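Local coordinates for beta-ketoacyl-[acyl-carrier-protein] synthase III (Pseudomonas aeruginosa, PDB 2X3E) that probably catalyses the first condensation of fatty acid synthesis, joining an acetyl group from acetyl-CoA to two carbons of malonyl-ACP, at residues F189-T194 with R212-A217. The protein carries 1 engineered substitution. Sequence-based numbering, arbitrary orientation.
Sequences FDLLMT and RMDGKA
R212 and M193 face each other as a hydrogen-bonded pair of a short antiparallel sheet, two-stranded within the subunit: M193 N donates to R212 O (2.9 Å) and R212 N returns a bond to M193 O (2.8 Å). Their side chains leave the same face and run side by side. CG of R212 sits between backbone N and carbonyl carbon (chi1 64°), and the chain then extends back along the 189-194 segment. Its NH1 thereby reaches D190 O at 2.8 Å, which lies only 5° out of the guanidinium plane, although the N-H...O angle of 138° makes the bond bent. M193 CB lies over one face of the guanidinium, 4.1 Å above its plane and offset toward the rim.

Beyond the pair, D214 N donates to L191 O at 3.1 Å, continuing the backbone bonding to the N-cap of helix 215-237. There A217 N makes the N-capping bond to D214 OD1, meeting it from above the carboxylate plane. L191 CB does not point at segment 212-217, but with CG anti to the carbonyl carbon CD2 reaches D214 CB and A217 CB, both at 4.0 Å; the side chain also touches Q221. On the face opposite R212 and M193, L192 CD2 meets M213 CE at 3.4 Å, tight for two methyl groups.

L192 and M213 also touch V218 of helix 215-237. The M213 side chain is about 6 Å from that of N280, and that of L192 about 7 Å from that of A112 (engineered), both predicted active-site positions. At the other end, T194 pairs with an antiparallel strand of the second subunit, extending this small sheet across the homodimer interface.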
loop_
_atom_site.group_PDB
_atom_site.type_symbol
_atom_site.label_atom_id
_atom_site.label_comp_id
_atom_site.label_asym_id
_atom_site.label_seq_id
_atom_site.Cartn_x
_atom_site.Cartn_y
_atom_site.Cartn_z
ATOM N N PHE A 189 -5.219 -14.714 9.679
ATOM C CA PHE A 189 -4.470 -14.357 8.464
ATOM C C PHE A 189 -4.290 -15.505 7.459
ATOM O O PHE A 189 -4.039 -15.258 6.279
ATOM C CB PHE A 189 -3.076 -13.843 8.837
ATOM C CG PHE A 189 -2.106 -14.938 9.204
ATOM C CD1 PHE A 189 -1.206 -15.434 8.261
ATOM C CD2 PHE A 189 -2.100 -15.486 10.483
ATOM C CE1 PHE A 189 -0.316 -16.450 8.589
ATOM C CE2 PHE A 189 -1.207 -16.493 10.822
ATOM C CZ PHE A 189 -0.312 -16.979 9.868
ATOM N N ASP A 190 -4.398 -16.744 7.930
ATOM C CA ASP A 190 -4.098 -17.925 7.111
ATOM C C ASP A 190 -5.279 -18.435 6.275
ATOM O O ASP A 190 -5.117 -19.355 5.477
ATOM C CB ASP A 190 -3.592 -19.062 8.004
ATOM C CG ASP A 190 -4.592 -19.450 9.077
ATOM O OD1 ASP A 190 -4.899 -18.592 9.940
ATOM O OD2 ASP A 190 -5.067 -20.607 9.059
ATOM N N LEU A 191 -6.469 -17.855 6.451
ATOM C CA LEU A 191 -7.674 -18.371 5.760
ATOM C C LEU A 191 -7.670 -18.193 4.235
ATOM O O LEU A 191 -8.136 -19.074 3.507
ATOM C CB LEU A 191 -8.957 -17.741 6.324
ATOM C CG LEU A 191 -9.546 -18.273 7.630
ATOM C CD1 LEU A 191 -10.927 -17.659 7.829
ATOM C CD2 LEU A 191 -9.641 -19.811 7.649
ATOM N N LEU A 192 -7.204 -17.035 3.777
ATOM C CA LEU A 192 -7.083 -16.705 2.359
ATOM C C LEU A 192 -5.653 -16.246 2.136
ATOM O O LEU A 192 -5.217 -15.278 2.768
ATOM C CB LEU A 192 -8.017 -15.546 1.983
ATOM C CG LEU A 192 -9.524 -15.680 2.215
ATOM C CD1 LEU A 192 -10.115 -14.362 2.713
ATOM C CD2 LEU A 192 -10.241 -16.142 0.952
ATOM N N MET A 193 -4.921 -16.917 1.251
ATOM C CA MET A 193 -3.510 -16.592 1.072
ATOM C C MET A 193 -2.918 -16.936 -0.290
ATOM O O MET A 193 -3.195 -17.986 -0.858
ATOM C CB MET A 193 -2.673 -17.295 2.145
ATOM C CG MET A 193 -1.315 -16.637 2.372
ATOM S SD MET A 193 -0.398 -17.505 3.627
ATOM C CE MET A 193 0.017 -18.985 2.729
ATOM N N THR A 194 -2.081 -16.025 -0.782
ATOM C CA THR A 194 -1.147 -16.299 -1.866
ATOM C C THR A 194 0.242 -16.118 -1.274
ATOM O O THR A 194 0.638 -14.998 -0.969
ATOM C CB THR A 194 -1.330 -15.333 -3.043
ATOM O OG1 THR A 194 -2.683 -15.400 -3.498
ATOM C CG2 THR A 194 -0.388 -15.699 -4.198
ATOM N N ARG A 212 -4.711 -19.857 -2.232
ATOM C CA ARG A 212 -5.551 -20.860 -1.591
ATOM C C ARG A 212 -6.558 -20.199 -0.665
ATOM O O ARG A 212 -6.290 -19.137 -0.087
ATOM C CB ARG A 212 -4.712 -21.892 -0.827
ATOM C CG ARG A 212 -3.904 -21.362 0.348
ATOM C CD ARG A 212 -3.470 -22.518 1.250
ATOM N NE ARG A 212 -2.374 -22.157 2.151
ATOM C CZ ARG A 212 -2.500 -21.453 3.276
ATOM N NH1 ARG A 212 -3.682 -20.997 3.681
ATOM N NH2 ARG A 212 -1.418 -21.202 4.012
ATOM N N MET A 213 -7.723 -20.827 -0.538
ATOM C CA MET A 213 -8.740 -20.356 0.386
ATOM C C MET A 213 -9.504 -21.508 1.019
ATOM O O MET A 213 -9.766 -22.526 0.374
ATOM C CB MET A 213 -9.719 -19.413 -0.317
ATOM C CG MET A 213 -10.558 -20.051 -1.413
ATOM S SD MET A 213 -11.611 -18.848 -2.251
ATOM C CE MET A 213 -12.438 -18.071 -0.865
ATOM N N ASP A 214 -9.848 -21.319 2.290
ATOM C CA ASP A 214 -10.740 -22.205 3.020
ATOM C C ASP A 214 -12.172 -21.745 2.740
ATOM O O ASP A 214 -12.724 -20.927 3.472
ATOM C CB ASP A 214 -10.410 -22.137 4.520
ATOM C CG ASP A 214 -11.131 -23.190 5.338
ATOM O OD1 ASP A 214 -12.275 -23.565 4.994
ATOM O OD2 ASP A 214 -10.551 -23.633 6.349
ATOM N N GLY A 215 -12.758 -22.271 1.668
ATOM C CA GLY A 215 -14.060 -21.820 1.175
ATOM C C GLY A 215 -15.178 -21.841 2.203
ATOM O O GLY A 215 -15.889 -20.846 2.378
ATOM N N LYS A 216 -15.340 -22.978 2.880
ATOM C CA LYS A 216 -16.371 -23.124 3.910
ATOM C C LYS A 216 -16.200 -22.080 5.012
ATOM O O LYS A 216 -17.142 -21.352 5.334
ATOM C CB LYS A 216 -16.339 -24.532 4.510
ATOM C CG LYS A 216 -17.492 -24.818 5.476
ATOM C CD LYS A 216 -17.759 -26.312 5.627
ATOM C CE LYS A 216 -19.118 -26.577 6.265
ATOM N NZ LYS A 216 -19.560 -27.988 6.069
ATOM N N ALA A 217 -14.992 -21.996 5.562
ATOM C CA ALA A 217 -14.684 -21.049 6.639
ATOM C C ALA A 217 -14.806 -19.584 6.214
ATOM O O ALA A 217 -15.070 -18.708 7.045
ATOM C CB ALA A 217 -13.283 -21.315 7.186
#